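Local coordinates for protein naphthalene dioxygenase large subunit (Rhodococcus sp., PDB 2B1X) that forms the large subunit of a Rieske-type non-haem iron oxygenase, holding an Fe2/S2 cluster in one domain and a single iron ion in another, at residues Met93-Ala98 with Ser104-Pro109; Gly112-Tyr115 with Leu121-Val124; Tyr176-Leu181 with Pro282-Ile287; Leu181-Ala186 with Ile304-Met309; Met218-Ser223 with Ala373-Ser378. All blocks are in the same frame, centred on the assembly; numbering follows the deposited sequence.

Contact 1: Met93-Ala98 with Ser104-Pro109. With FES (Fe2/s2 (inorganic) cluster), chain H.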
# COMPACT_ATOMS: atom_id res chain seq x y z
N MET A 93 11.76 -20.54 10.22
CA MET A 93 12.36 -19.20 10.29
C MET A 93 13.54 -19.03 9.33
O MET A 93 14.23 -20.01 9.04
CB MET A 93 12.80 -18.81 11.71
CG MET A 93 12.84 -17.23 11.77
SD MET A 93 13.34 -16.54 13.26
CE MET A 93 14.08 -15.05 12.61
N GLN A 94 13.75 -17.82 8.80
CA GLN A 94 14.98 -17.51 8.05
C GLN A 94 16.17 -17.73 8.97
O GLN A 94 16.18 -17.21 10.10
CB GLN A 94 15.02 -16.08 7.58
CG GLN A 94 14.00 -15.74 6.52
CD GLN A 94 13.93 -14.26 6.33
OE1 GLN A 94 13.47 -13.54 7.22
NE2 GLN A 94 14.41 -13.79 5.18
N VAL A 95 17.15 -18.52 8.52
CA VAL A 95 18.37 -18.74 9.30
C VAL A 95 19.44 -17.72 8.90
O VAL A 95 20.55 -17.68 9.45
CB VAL A 95 18.89 -20.20 9.17
CG1 VAL A 95 17.82 -21.16 9.76
CG2 VAL A 95 19.23 -20.57 7.72
N CYS A 96 19.11 -16.91 7.91
CA CYS A 96 19.97 -15.79 7.55
C CYS A 96 19.07 -14.64 7.12
O CYS A 96 18.33 -14.78 6.15
CB CYS A 96 20.92 -16.23 6.43
SG CYS A 96 21.88 -14.87 5.86
N ARG A 97 19.07 -13.53 7.86
CA ARG A 97 18.25 -12.37 7.51
C ARG A 97 19.06 -11.21 6.88
O ARG A 97 18.47 -10.14 6.58
CB ARG A 97 17.41 -11.88 8.70
CG ARG A 97 16.12 -12.63 8.97
CD ARG A 97 15.55 -12.43 10.44
NE ARG A 97 16.61 -12.59 11.45
CZ ARG A 97 16.91 -11.76 12.46
NH1 ARG A 97 16.21 -10.64 12.73
NH2 ARG A 97 17.98 -12.05 13.20
N ALA A 98 20.36 -11.43 6.63
CA ALA A 98 21.20 -10.49 5.88
C ALA A 98 21.13 -10.81 4.37
O ALA A 98 20.72 -11.90 4.00
CB ALA A 98 22.64 -10.55 6.36
N SER A 104 30.51 -19.39 9.04
CA SER A 104 30.73 -20.82 9.01
C SER A 104 29.45 -21.58 9.33
O SER A 104 29.30 -22.75 8.95
CB SER A 104 31.84 -21.21 9.99
OG SER A 104 31.42 -21.03 11.34
N HIS A 105 28.52 -20.92 10.02
CA HIS A 105 27.27 -21.54 10.51
C HIS A 105 26.06 -20.59 10.45
O HIS A 105 26.22 -19.37 10.53
CB HIS A 105 27.40 -22.04 11.97
CG HIS A 105 28.38 -23.16 12.14
ND1 HIS A 105 29.74 -22.97 12.02
CD2 HIS A 105 28.21 -24.49 12.38
CE1 HIS A 105 30.36 -24.12 12.21
NE2 HIS A 105 29.46 -25.06 12.42
N PHE A 106 24.88 -21.17 10.33
CA PHE A 106 23.62 -20.43 10.34
C PHE A 106 22.85 -20.93 11.55
O PHE A 106 22.53 -22.10 11.65
CB PHE A 106 22.80 -20.65 9.05
CG PHE A 106 23.50 -20.20 7.82
CD1 PHE A 106 24.00 -21.13 6.91
CD2 PHE A 106 23.66 -18.84 7.54
CE1 PHE A 106 24.66 -20.72 5.77
CE2 PHE A 106 24.32 -18.42 6.39
CZ PHE A 106 24.84 -19.37 5.50
N ARG A 107 22.62 -20.03 12.48
CA ARG A 107 21.93 -20.34 13.71
C ARG A 107 20.56 -19.69 13.69
O ARG A 107 20.48 -18.47 13.53
CB ARG A 107 22.74 -19.78 14.86
CG ARG A 107 22.30 -20.22 16.17
CD ARG A 107 23.29 -21.19 16.79
NE ARG A 107 23.88 -20.60 17.98
CZ ARG A 107 23.55 -20.94 19.22
NH1 ARG A 107 22.63 -21.88 19.45
NH2 ARG A 107 24.16 -20.32 20.22
N CYS A 108 19.51 -20.49 13.86
CA CYS A 108 18.14 -20.02 13.79
C CYS A 108 17.80 -19.25 15.05
O CYS A 108 17.92 -19.79 16.15
CB CYS A 108 17.16 -21.19 13.62
SG CYS A 108 15.44 -20.64 13.63
N PRO A 109 17.34 -18.00 14.92
CA PRO A 109 17.05 -17.20 16.12
C PRO A 109 15.89 -17.75 16.96
O PRO A 109 15.84 -17.49 18.17
CB PRO A 109 16.70 -15.82 15.54
CG PRO A 109 17.28 -15.82 14.19
CD PRO A 109 17.11 -17.24 13.68
FE1 FES H . 12.72 -23.53 15.78
FE2 FES H . 14.41 -22.62 13.79
S1 FES H . 14.97 -23.52 15.75
S2 FES H . 12.18 -22.44 13.91
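Met93 turns its CG away from its own backbone N (chi1 -156°) and then runs straight on, which brings its sulfur and methyl across Pro109. Cys108 swings SG the same way (chi1 177°), and this carries the sulfur to the Fe2/S2 cluster. The contact belongs to the Rieske [2Fe-2S] domain. It packs the loop 93-98 against strand 105-107 and the cluster-binding turn that follows. No hydrogen bond links the two segments; they meet by apolar packing. Met93 and Pro109 cross at about a right angle, with Met93 CE 3.7 Å from Pro109 CG. At its root, Met93 CB lies 3.7 Å from Cys108 SG. Val95 forks between two residues. Its CG1 branch reaches Cys108 CB at 3.9 Å, and its CG2 branch reaches Phe106 CB at 3.8 Å. Next along the loop, Cys96 CB sits 3.9 Å from Phe106 CD2. The Cys96 sulfur lies 5.5 Å from the centroid of the Phe106 ring, an oblique sulfur-aromatic contact. Tyr61 meets the Phe106 ring edge-to-face. Arg97 slides past Pro109 in the opposite direction, and its guanidinium goes on to a salt bridge with Glu374 of the second subunit. The loop thus packs beside a cluster ligand and also reaches the subunit interface. Cys88 is the second cysteine on the cluster. Between them the pair hold one iron, with Cys108 SG 2.2 Å from FE2.

Contact 2: Gly112-Tyr115 with Leu121-Val124. With FES (Fe2/s2 (inorganic) cluster), chain H.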
# COMPACT_ATOMS: atom_id res chain seq x y z
N GLY A 112 17.25 -21.88 18.06
CA GLY A 112 18.69 -22.12 18.05
C GLY A 112 19.23 -23.38 17.37
O GLY A 112 20.35 -23.74 17.63
N TRP A 113 18.45 -24.05 16.52
CA TRP A 113 18.98 -25.13 15.70
C TRP A 113 20.10 -24.50 14.87
O TRP A 113 19.95 -23.38 14.39
CB TRP A 113 17.90 -25.67 14.76
CG TRP A 113 16.87 -26.61 15.46
CD1 TRP A 113 16.56 -26.65 16.78
CD2 TRP A 113 16.07 -27.62 14.83
NE1 TRP A 113 15.60 -27.61 17.01
CE2 TRP A 113 15.31 -28.24 15.83
CE3 TRP A 113 15.96 -28.09 13.51
CZ2 TRP A 113 14.41 -29.27 15.55
CZ3 TRP A 113 15.07 -29.12 13.24
CH2 TRP A 113 14.32 -29.70 14.25
N THR A 114 21.20 -25.22 14.75
CA THR A 114 22.42 -24.67 14.16
C THR A 114 22.84 -25.53 12.99
O THR A 114 22.98 -26.75 13.14
CB THR A 114 23.52 -24.66 15.25
OG1 THR A 114 23.07 -23.85 16.35
CG2 THR A 114 24.80 -23.95 14.75
N TYR A 115 23.08 -24.87 11.86
CA TYR A 115 23.43 -25.53 10.62
C TYR A 115 24.83 -25.13 10.16
O TYR A 115 25.18 -23.95 10.20
CB TYR A 115 22.41 -25.21 9.51
CG TYR A 115 20.93 -25.51 9.87
CD1 TYR A 115 20.16 -24.58 10.57
CD2 TYR A 115 20.31 -26.69 9.46
CE1 TYR A 115 18.81 -24.85 10.87
CE2 TYR A 115 18.99 -26.96 9.72
CZ TYR A 115 18.23 -26.04 10.44
OH TYR A 115 16.91 -26.31 10.71
N LEU A 121 22.42 -30.00 9.69
CA LEU A 121 22.01 -29.70 11.03
C LEU A 121 23.05 -30.32 11.98
O LEU A 121 23.21 -31.54 12.03
CB LEU A 121 20.62 -30.30 11.32
CG LEU A 121 20.03 -30.03 12.73
CD1 LEU A 121 19.99 -28.50 13.06
CD2 LEU A 121 18.64 -30.64 12.84
N VAL A 122 23.77 -29.48 12.72
CA VAL A 122 24.91 -29.99 13.52
C VAL A 122 24.68 -29.75 14.99
O VAL A 122 25.37 -30.34 15.84
CB VAL A 122 26.29 -29.34 13.11
CG1 VAL A 122 26.70 -29.73 11.69
CG2 VAL A 122 26.24 -27.81 13.26
N GLY A 123 23.71 -28.88 15.31
CA GLY A 123 23.40 -28.59 16.71
C GLY A 123 21.94 -28.32 17.03
O GLY A 123 21.29 -27.50 16.39
N VAL A 124 21.42 -29.06 18.00
CA VAL A 124 20.06 -28.87 18.50
C VAL A 124 20.10 -28.62 20.01
O VAL A 124 20.56 -29.49 20.79
CB VAL A 124 19.17 -30.09 18.10
CG1 VAL A 124 17.82 -30.10 18.81
CG2 VAL A 124 18.98 -30.16 16.54
FE1 FES H . 12.72 -23.53 15.78
FE2 FES H . 14.41 -22.62 13.79
S1 FES H . 14.97 -23.52 15.75
S2 FES H . 12.18 -22.44 13.91
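This is the beta hairpin of strands 114-116 and 121-123 in the Rieske domain, and it carries a classic bulge. Val122 and Gly123 both face Thr114. Thr114 O therefore accepts two bonds. The one from Val122 N is 2.9 Å long and nearly straight, at 168°. The other, from Gly123 N, is 3.1 Å long and comes in tilted from the carbonyl plane. In return Thr114 N donates to Gly123 O at 2.8 Å. Leu121 divides its two methyls between aromatic rings. Leu121 CD1 sits over a face of Tyr115, 4.0 Å from the ring centroid, a CH-pi contact. Leu121 CD2 touches the six-membered side of the Trp113 indole, 3.8 Å from Trp113 CE3. Val124 CG2 lies squarely over the five-membered ring of Trp113, 4.1 Å from its centroid. The indole also stacks with His90, and Tyr115 OH bonds to Arg89 N. On the cluster side, Gly112 N is 3.6 Å from S1 of the Fe2/S2 cluster. The chemistry is divided accordingly. The polar bonds between the strands are made by the backbone and fix the bulged register, while the side-chain contacts are apolar and include methyls over faces of the Tyr115 and Trp113 rings.

Contact 3: Tyr176-Leu181 with Pro282-Ile287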
# COMPACT_ATOMS: atom_id res chain seq x y z
N TYR A 176 27.70 -18.72 -27.54
CA TYR A 176 27.62 -17.26 -27.46
C TYR A 176 27.91 -16.77 -26.05
O TYR A 176 28.55 -15.75 -25.89
CB TYR A 176 26.24 -16.79 -27.93
CG TYR A 176 25.98 -17.20 -29.36
CD1 TYR A 176 25.18 -18.31 -29.66
CD2 TYR A 176 26.59 -16.51 -30.42
CE1 TYR A 176 24.98 -18.71 -31.00
CE2 TYR A 176 26.39 -16.90 -31.73
CZ TYR A 176 25.58 -17.99 -32.03
OH TYR A 176 25.42 -18.39 -33.37
N LEU A 177 27.43 -17.48 -25.04
CA LEU A 177 27.77 -17.13 -23.65
C LEU A 177 29.29 -17.10 -23.45
O LEU A 177 29.82 -16.22 -22.77
CB LEU A 177 27.14 -18.11 -22.68
CG LEU A 177 25.60 -18.05 -22.54
CD1 LEU A 177 25.16 -19.18 -21.59
CD2 LEU A 177 25.08 -16.68 -22.05
N ASP A 178 29.99 -18.05 -24.05
CA ASP A 178 31.47 -18.07 -23.98
C ASP A 178 32.10 -16.75 -24.41
O ASP A 178 33.07 -16.27 -23.82
CB ASP A 178 32.05 -19.15 -24.90
CG ASP A 178 31.77 -20.56 -24.41
OD1 ASP A 178 31.26 -20.72 -23.25
OD2 ASP A 178 32.03 -21.55 -25.14
N ILE A 179 31.55 -16.17 -25.48
CA ILE A 179 32.06 -14.93 -26.05
C ILE A 179 32.00 -13.78 -25.04
O ILE A 179 32.83 -12.89 -25.08
CB ILE A 179 31.27 -14.61 -27.32
CG1 ILE A 179 31.72 -15.54 -28.47
CG2 ILE A 179 31.46 -13.13 -27.75
CD1 ILE A 179 30.87 -15.42 -29.74
N VAL A 180 31.03 -13.82 -24.15
CA VAL A 180 30.84 -12.81 -23.12
C VAL A 180 31.51 -13.22 -21.79
O VAL A 180 32.07 -12.39 -21.11
CB VAL A 180 29.32 -12.52 -22.96
CG1 VAL A 180 28.94 -12.11 -21.56
CG2 VAL A 180 28.86 -11.47 -23.99
N LEU A 181 31.49 -14.51 -21.46
CA LEU A 181 31.91 -14.94 -20.12
C LEU A 181 33.34 -15.48 -20.01
O LEU A 181 33.91 -15.47 -18.92
CB LEU A 181 30.96 -16.01 -19.57
CG LEU A 181 29.45 -15.74 -19.53
CD1 LEU A 181 28.76 -17.02 -19.15
CD2 LEU A 181 29.07 -14.62 -18.57
N PRO A 282 38.41 -20.12 -33.01
CA PRO A 282 38.53 -19.17 -34.13
C PRO A 282 37.17 -18.65 -34.63
O PRO A 282 37.02 -17.46 -34.97
CB PRO A 282 39.27 -19.98 -35.20
CG PRO A 282 40.06 -20.99 -34.43
CD PRO A 282 39.18 -21.35 -33.25
N GLU A 283 36.15 -19.51 -34.64
CA GLU A 283 34.80 -19.10 -35.04
C GLU A 283 34.22 -18.06 -34.06
O GLU A 283 33.64 -17.06 -34.50
CB GLU A 283 33.87 -20.30 -35.18
CG GLU A 283 34.30 -21.28 -36.27
CD GLU A 283 35.28 -22.36 -35.78
OE1 GLU A 283 35.53 -23.31 -36.56
OE2 GLU A 283 35.80 -22.26 -34.64
N GLN A 284 34.40 -18.29 -32.76
CA GLN A 284 33.92 -17.36 -31.72
C GLN A 284 34.69 -16.05 -31.85
O GLN A 284 34.08 -14.97 -31.81
CB GLN A 284 34.09 -17.96 -30.32
CG GLN A 284 33.12 -19.10 -30.04
CD GLN A 284 33.40 -19.84 -28.77
OE1 GLN A 284 34.56 -20.13 -28.48
NE2 GLN A 284 32.36 -20.15 -28.00
N VAL A 285 36.00 -16.15 -32.03
CA VAL A 285 36.88 -14.98 -32.14
C VAL A 285 36.46 -14.05 -33.28
O VAL A 285 36.38 -12.82 -33.11
CB VAL A 285 38.36 -15.39 -32.31
CG1 VAL A 285 39.24 -14.18 -32.65
CG2 VAL A 285 38.90 -16.12 -31.06
N GLU A 286 36.20 -14.63 -34.47
CA GLU A 286 35.78 -13.83 -35.62
C GLU A 286 34.37 -13.23 -35.50
O GLU A 286 34.11 -12.15 -36.02
CB GLU A 286 35.96 -14.62 -36.94
CG GLU A 286 37.42 -14.88 -37.32
CD GLU A 286 38.33 -13.67 -37.13
OE1 GLU A 286 38.01 -12.58 -37.68
OE2 GLU A 286 39.36 -13.80 -36.43
N ILE A 287 33.45 -13.92 -34.82
CA ILE A 287 32.15 -13.30 -34.52
C ILE A 287 32.32 -12.11 -33.57
O ILE A 287 31.69 -11.07 -33.75
CB ILE A 287 31.14 -14.36 -33.99
CG1 ILE A 287 30.66 -15.25 -35.14
CG2 ILE A 287 30.00 -13.71 -33.22
CD1 ILE A 287 29.94 -16.54 -34.71
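Asp178 is the first residue of 176-181 to meet the other segment, through the amide of Gln284. The contact packs helix 174-181 against helix 282-288 in the catalytic domain of the ring-hydroxylating alpha subunit. The axes of the two short segments approach to 10.1 Å, with a signed crossing angle of -67°. Gln284 NE2 donates to Asp178 OD2 at 3.2 Å. The oxygen receives this bond on its anti side, somewhat out of the carboxylate plane, while it lies almost exactly in the plane of the amide. The two flat groups are steeply turned against each other, at 76°. The amide also packs on the root of the aspartate, with Gln284 NE2 3.3 Å from Asp178 CB. Both groups have further partners. Asp178 OD1 forms a salt bridge with Lys152 and a hydrogen bond with Tyr151 OH. Gln284 NE2 also donates to Phe175 O, while Gln284 OE1 accepts from Thr281 N. The amide is thus gripped at both its ends, which should fix its rotation. One residue further on, Ile179 supplies the apolar half of the contact. Its CG1 points away from its own carbonyl carbon (chi1 -75°), and the extended chain beyond it reaches across to the second helix. Ile179 CG1 lies 3.9 Å from Gln284 CB, against the stem of the same side chain that carries the polar bond. Its tip goes on to the next turn, where Ile179 CD1 meets Ile287 CG2 at 4.0 Å.

Contact 4: Leu181-Ala186 with Ile304-Met309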
# COMPACT_ATOMS: atom_id res chain seq x y z
N LEU A 181 31.49 -14.51 -21.46
CA LEU A 181 31.91 -14.94 -20.12
C LEU A 181 33.34 -15.48 -20.01
O LEU A 181 33.91 -15.47 -18.92
CB LEU A 181 30.96 -16.01 -19.57
CG LEU A 181 29.45 -15.74 -19.53
CD1 LEU A 181 28.76 -17.02 -19.15
CD2 LEU A 181 29.07 -14.62 -18.57
N ASP A 182 33.89 -15.97 -21.12
CA ASP A 182 35.11 -16.76 -21.05
C ASP A 182 36.32 -16.16 -21.77
O ASP A 182 37.18 -16.89 -22.25
CB ASP A 182 34.85 -18.17 -21.60
CG ASP A 182 35.82 -19.20 -21.04
OD1 ASP A 182 36.26 -19.05 -19.88
OD2 ASP A 182 36.21 -20.17 -21.70
N ARG A 183 36.38 -14.83 -21.83
CA ARG A 183 37.45 -14.15 -22.54
C ARG A 183 38.79 -14.18 -21.83
O ARG A 183 39.80 -14.13 -22.48
CB ARG A 183 37.06 -12.69 -22.82
CG ARG A 183 35.84 -12.54 -23.71
CD ARG A 183 35.54 -11.12 -24.12
NE ARG A 183 35.02 -10.29 -23.04
CZ ARG A 183 33.85 -9.66 -23.07
NH1 ARG A 183 33.04 -9.79 -24.10
NH2 ARG A 183 33.47 -8.91 -22.03
N SER A 184 38.80 -14.24 -20.50
CA SER A 184 40.02 -14.07 -19.72
C SER A 184 40.32 -15.30 -18.84
O SER A 184 39.41 -16.05 -18.49
CB SER A 184 39.87 -12.82 -18.83
OG SER A 184 38.96 -13.07 -17.75
N ASP A 185 41.60 -15.47 -18.50
CA ASP A 185 42.09 -16.57 -17.67
C ASP A 185 41.58 -16.52 -16.24
O ASP A 185 41.17 -17.55 -15.69
CB ASP A 185 43.62 -16.57 -17.64
CG ASP A 185 44.25 -17.08 -18.93
OD1 ASP A 185 43.59 -17.78 -19.73
OD2 ASP A 185 45.45 -16.81 -19.24
N ALA A 186 41.63 -15.33 -15.65
CA ALA A 186 41.16 -15.15 -14.27
C ALA A 186 39.63 -15.07 -14.18
O ALA A 186 39.08 -15.26 -13.10
CB ALA A 186 41.82 -13.92 -13.64
N ILE A 304 21.44 -10.07 -20.77
CA ILE A 304 22.82 -9.69 -20.90
C ILE A 304 22.87 -8.46 -21.79
O ILE A 304 22.20 -8.43 -22.84
CB ILE A 304 23.61 -10.86 -21.55
CG1 ILE A 304 23.58 -12.07 -20.59
CG2 ILE A 304 25.03 -10.45 -21.93
CD1 ILE A 304 24.17 -13.36 -21.16
N GLY A 305 23.66 -7.47 -21.39
CA GLY A 305 24.05 -6.40 -22.29
C GLY A 305 25.55 -6.18 -22.30
O GLY A 305 26.13 -5.94 -21.24
N ASN A 306 26.19 -6.31 -23.46
CA ASN A 306 27.61 -6.08 -23.57
C ASN A 306 27.73 -5.00 -24.62
O ASN A 306 27.63 -5.28 -25.84
CB ASN A 306 28.36 -7.36 -23.98
CG ASN A 306 29.89 -7.30 -23.72
OD1 ASN A 306 30.58 -8.29 -23.92
ND2 ASN A 306 30.42 -6.15 -23.31
N PHE A 307 27.89 -3.77 -24.16
CA PHE A 307 27.71 -2.59 -25.01
C PHE A 307 28.93 -1.69 -24.97
O PHE A 307 29.63 -1.60 -23.96
CB PHE A 307 26.51 -1.75 -24.57
CG PHE A 307 25.18 -2.47 -24.55
CD1 PHE A 307 24.22 -2.09 -23.63
CD2 PHE A 307 24.88 -3.49 -25.45
CE1 PHE A 307 22.94 -2.73 -23.60
CE2 PHE A 307 23.62 -4.14 -25.41
CZ PHE A 307 22.65 -3.74 -24.48
N LEU A 308 29.13 -0.96 -26.05
CA LEU A 308 30.26 -0.00 -26.17
C LEU A 308 29.62 1.38 -26.12
O LEU A 308 28.84 1.72 -27.00
CB LEU A 308 30.92 -0.21 -27.52
CG LEU A 308 32.41 -0.11 -27.86
CD1 LEU A 308 32.54 0.45 -29.28
CD2 LEU A 308 33.25 0.68 -26.86
N MET A 309 29.89 2.17 -25.08
CA MET A 309 29.14 3.42 -24.84
C MET A 309 29.95 4.44 -24.04
O MET A 309 30.78 4.06 -23.20
CB MET A 309 27.81 3.15 -24.10
CG MET A 309 26.59 3.94 -24.65
SD MET A 309 25.22 2.86 -25.10
CE MET A 309 25.39 1.64 -23.94
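A single buried polar bond between side chains, Arg183 to Asn306, joins the loop after helix 174-181 to strand 302-309 in the catalytic domain. The strand belongs to the large antiparallel sheet of that domain. Arg183 and Asn306 approach from opposite directions. Arg183 NH1 donates to Asn306 OD1 at 2.9 Å, and the bond is nearly straight, at 172°. The oxygen meets the edge of the guanidinium, in its plane. The donor in turn lies in the plane of the Asn306 carbonyl. The two planes are nevertheless turned 46° apart. A bend at chi3 (-72°) turns the end of Arg183 after an otherwise extended start. The arginine charge is paired by Glu343, which forms a salt bridge with Arg183 NE, while NH1 is used for Asn306. Asn306 ND2 makes a hydrogen bond to Phe320 O on the adjacent strand 318-330, so both polar atoms of the amide have a partner. Around this bond, Leu276 of helix 270-279 packs on Arg183 and Val180 of helix 174-181 packs on Asn306. Strand 302-309 itself runs between strands 293-298 and 318-330.

Contact 5: Met218-Ser223 with Ala373-Ser378. With FE (Fe (III) ion), chain G.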
# COMPACT_ATOMS: atom_id res chain seq x y z
N MET A 218 15.86 3.80 -31.63
CA MET A 218 15.62 5.09 -32.35
C MET A 218 14.60 6.02 -31.65
O MET A 218 14.78 7.23 -31.64
CB MET A 218 15.24 4.87 -33.82
CG MET A 218 16.19 3.97 -34.64
SD MET A 218 15.50 3.78 -36.38
CE MET A 218 14.39 2.37 -36.12
N MET A 219 13.52 5.44 -31.10
CA MET A 219 12.52 6.25 -30.39
C MET A 219 12.72 6.30 -28.87
O MET A 219 12.81 7.40 -28.29
CB MET A 219 11.11 5.82 -30.74
CG MET A 219 10.05 6.78 -30.15
SD MET A 219 9.93 8.32 -31.14
CE MET A 219 11.11 9.27 -30.47
N THR A 220 12.81 5.14 -28.21
CA THR A 220 12.98 5.13 -26.75
C THR A 220 14.22 5.92 -26.33
O THR A 220 14.22 6.64 -25.31
CB THR A 220 13.10 3.68 -26.20
OG1 THR A 220 11.87 2.97 -26.44
CG2 THR A 220 13.20 3.70 -24.66
N HIS A 221 15.28 5.75 -27.09
CA HIS A 221 16.55 6.37 -26.77
C HIS A 221 16.94 7.53 -27.68
O HIS A 221 18.14 7.85 -27.82
CB HIS A 221 17.63 5.28 -26.71
CG HIS A 221 17.31 4.20 -25.73
ND1 HIS A 221 16.95 4.48 -24.42
CD2 HIS A 221 17.22 2.86 -25.87
CE1 HIS A 221 16.66 3.35 -23.80
NE2 HIS A 221 16.82 2.35 -24.65
N ARG A 222 15.93 8.16 -28.27
CA ARG A 222 16.09 9.33 -29.10
C ARG A 222 16.87 10.45 -28.40
O ARG A 222 17.71 11.09 -29.03
CB ARG A 222 14.73 9.86 -29.53
CG ARG A 222 14.78 11.04 -30.52
CD ARG A 222 15.63 10.81 -31.77
NE ARG A 222 15.89 12.07 -32.46
CZ ARG A 222 16.58 12.20 -33.60
NH1 ARG A 222 17.12 11.14 -34.19
NH2 ARG A 222 16.71 13.40 -34.14
N SER A 223 16.61 10.68 -27.11
CA SER A 223 17.38 11.66 -26.34
C SER A 223 18.88 11.36 -26.39
O SER A 223 19.70 12.28 -26.47
CB SER A 223 16.92 11.70 -24.88
OG SER A 223 17.21 10.46 -24.24
N ALA A 373 12.37 1.69 -18.42
CA ALA A 373 11.48 1.44 -17.30
C ALA A 373 10.12 2.12 -17.47
O ALA A 373 9.08 1.54 -17.16
CB ALA A 373 12.11 1.89 -15.94
N GLU A 374 10.14 3.38 -17.88
CA GLU A 374 8.90 4.12 -18.09
C GLU A 374 8.02 3.41 -19.14
O GLU A 374 6.81 3.24 -18.93
CB GLU A 374 9.17 5.57 -18.46
CG GLU A 374 7.92 6.37 -18.84
CD GLU A 374 7.04 6.80 -17.66
OE1 GLU A 374 7.37 6.60 -16.45
OE2 GLU A 374 5.97 7.38 -17.94
N ASN A 375 8.62 2.98 -20.23
CA ASN A 375 7.84 2.26 -21.24
C ASN A 375 7.18 0.97 -20.72
O ASN A 375 6.01 0.70 -21.02
CB ASN A 375 8.68 1.93 -22.47
CG ASN A 375 9.05 3.18 -23.32
OD1 ASN A 375 8.53 4.28 -23.12
ND2 ASN A 375 9.97 3.00 -24.22
N TRP A 376 7.92 0.16 -19.95
CA TRP A 376 7.38 -1.12 -19.48
C TRP A 376 6.28 -0.90 -18.48
O TRP A 376 5.33 -1.64 -18.51
CB TRP A 376 8.47 -2.07 -18.91
CG TRP A 376 9.62 -2.26 -19.91
CD1 TRP A 376 9.51 -2.28 -21.28
CD2 TRP A 376 11.01 -2.49 -19.62
NE1 TRP A 376 10.75 -2.44 -21.85
CE2 TRP A 376 11.69 -2.60 -20.86
CE3 TRP A 376 11.76 -2.62 -18.44
CZ2 TRP A 376 13.06 -2.84 -20.96
CZ3 TRP A 376 13.15 -2.82 -18.54
CH2 TRP A 376 13.77 -2.95 -19.78
N ARG A 377 6.41 0.09 -17.59
CA ARG A 377 5.32 0.32 -16.63
C ARG A 377 4.06 0.84 -17.29
O ARG A 377 2.93 0.47 -16.90
CB ARG A 377 5.77 1.25 -15.48
CG ARG A 377 6.10 2.70 -15.89
CD ARG A 377 6.96 3.42 -14.82
NE ARG A 377 6.18 3.54 -13.60
CZ ARG A 377 5.38 4.58 -13.33
NH1 ARG A 377 5.29 5.62 -14.17
NH2 ARG A 377 4.68 4.58 -12.20
N SER A 378 4.24 1.66 -18.32
CA SER A 378 3.10 2.15 -19.10
C SER A 378 2.33 1.02 -19.81
O SER A 378 1.09 0.98 -19.73
CB SER A 378 3.60 3.18 -20.14
OG SER A 378 2.58 3.49 -21.07
FE FE G . 16.55 0.28 -24.20
O HOH W 1 18.55 -0.30 -24.93
O HOH W 2 16.66 -1.82 -23.32
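Asn375 and Thr220 are the touching pair here, and they join helix 369-382 to the helical turn before His221, a ligand of the iron. The second segment follows directly on Asp372, which binds the same metal. Early in it, Glu374 OE1 forms a salt bridge with Arg377 NH1, one turn later, at 3.2 Å. Next, Asn375 points its side chain at the 218-223 segment. Asn375 ND2 stands 2.9 Å from Thr220 OG1 and 3.3 Å from Thr220 CG2, so the amide nitrogen meets both branches of the threonine. With chi1 of Thr220 at -64°, OG1 lies beside the backbone N and CG2 is anti to it. That methyl lies over one face of the His221 ring, toward its rim and 3.6 Å above its plane. His221 NE2 binds the iron at 2.1 Å; His216, Asp372 and two waters also bind it. Asn375 thus touches a residue that packs on a metal ligand. Thr220 OG1 hydrogen-bonds to Tyr110 O of the third subunit, another copy of this protein, and further along the segment Trp376 NE1 bonds to Tyr110 OH and Ser378 OG to Gln94 of that same subunit. Helix 369-382 therefore lies between the iron site, helix 204-212, where Leu205 and Asn209 touch Trp376, and the neighbouring subunits.

How the contacts relate
Along the chain, contacts 1 and 2 come first, in series, within the Rieske range. Their centres are 10 Å apart, and strands 105-107 and 114-116 are neighbours in one three-stranded sheet. Contacts 3, 4 and 5 follow in the catalytic range, where their segments alternate along the sequence. Contacts 3 and 4 share Leu181 and also lie 10 Å apart between centres, where helix 174-181 packs on strand 302-309 of the large sheet. Contact 5 is about 25 Å from contact 4 between centres. Within one chain, contacts 1 and 5 are about 41 Å apart between centres, yet contact 1 touches the contact 5 region of another subunit. The assembly thus brings the cluster domain of one subunit up to the iron domain of its neighbour.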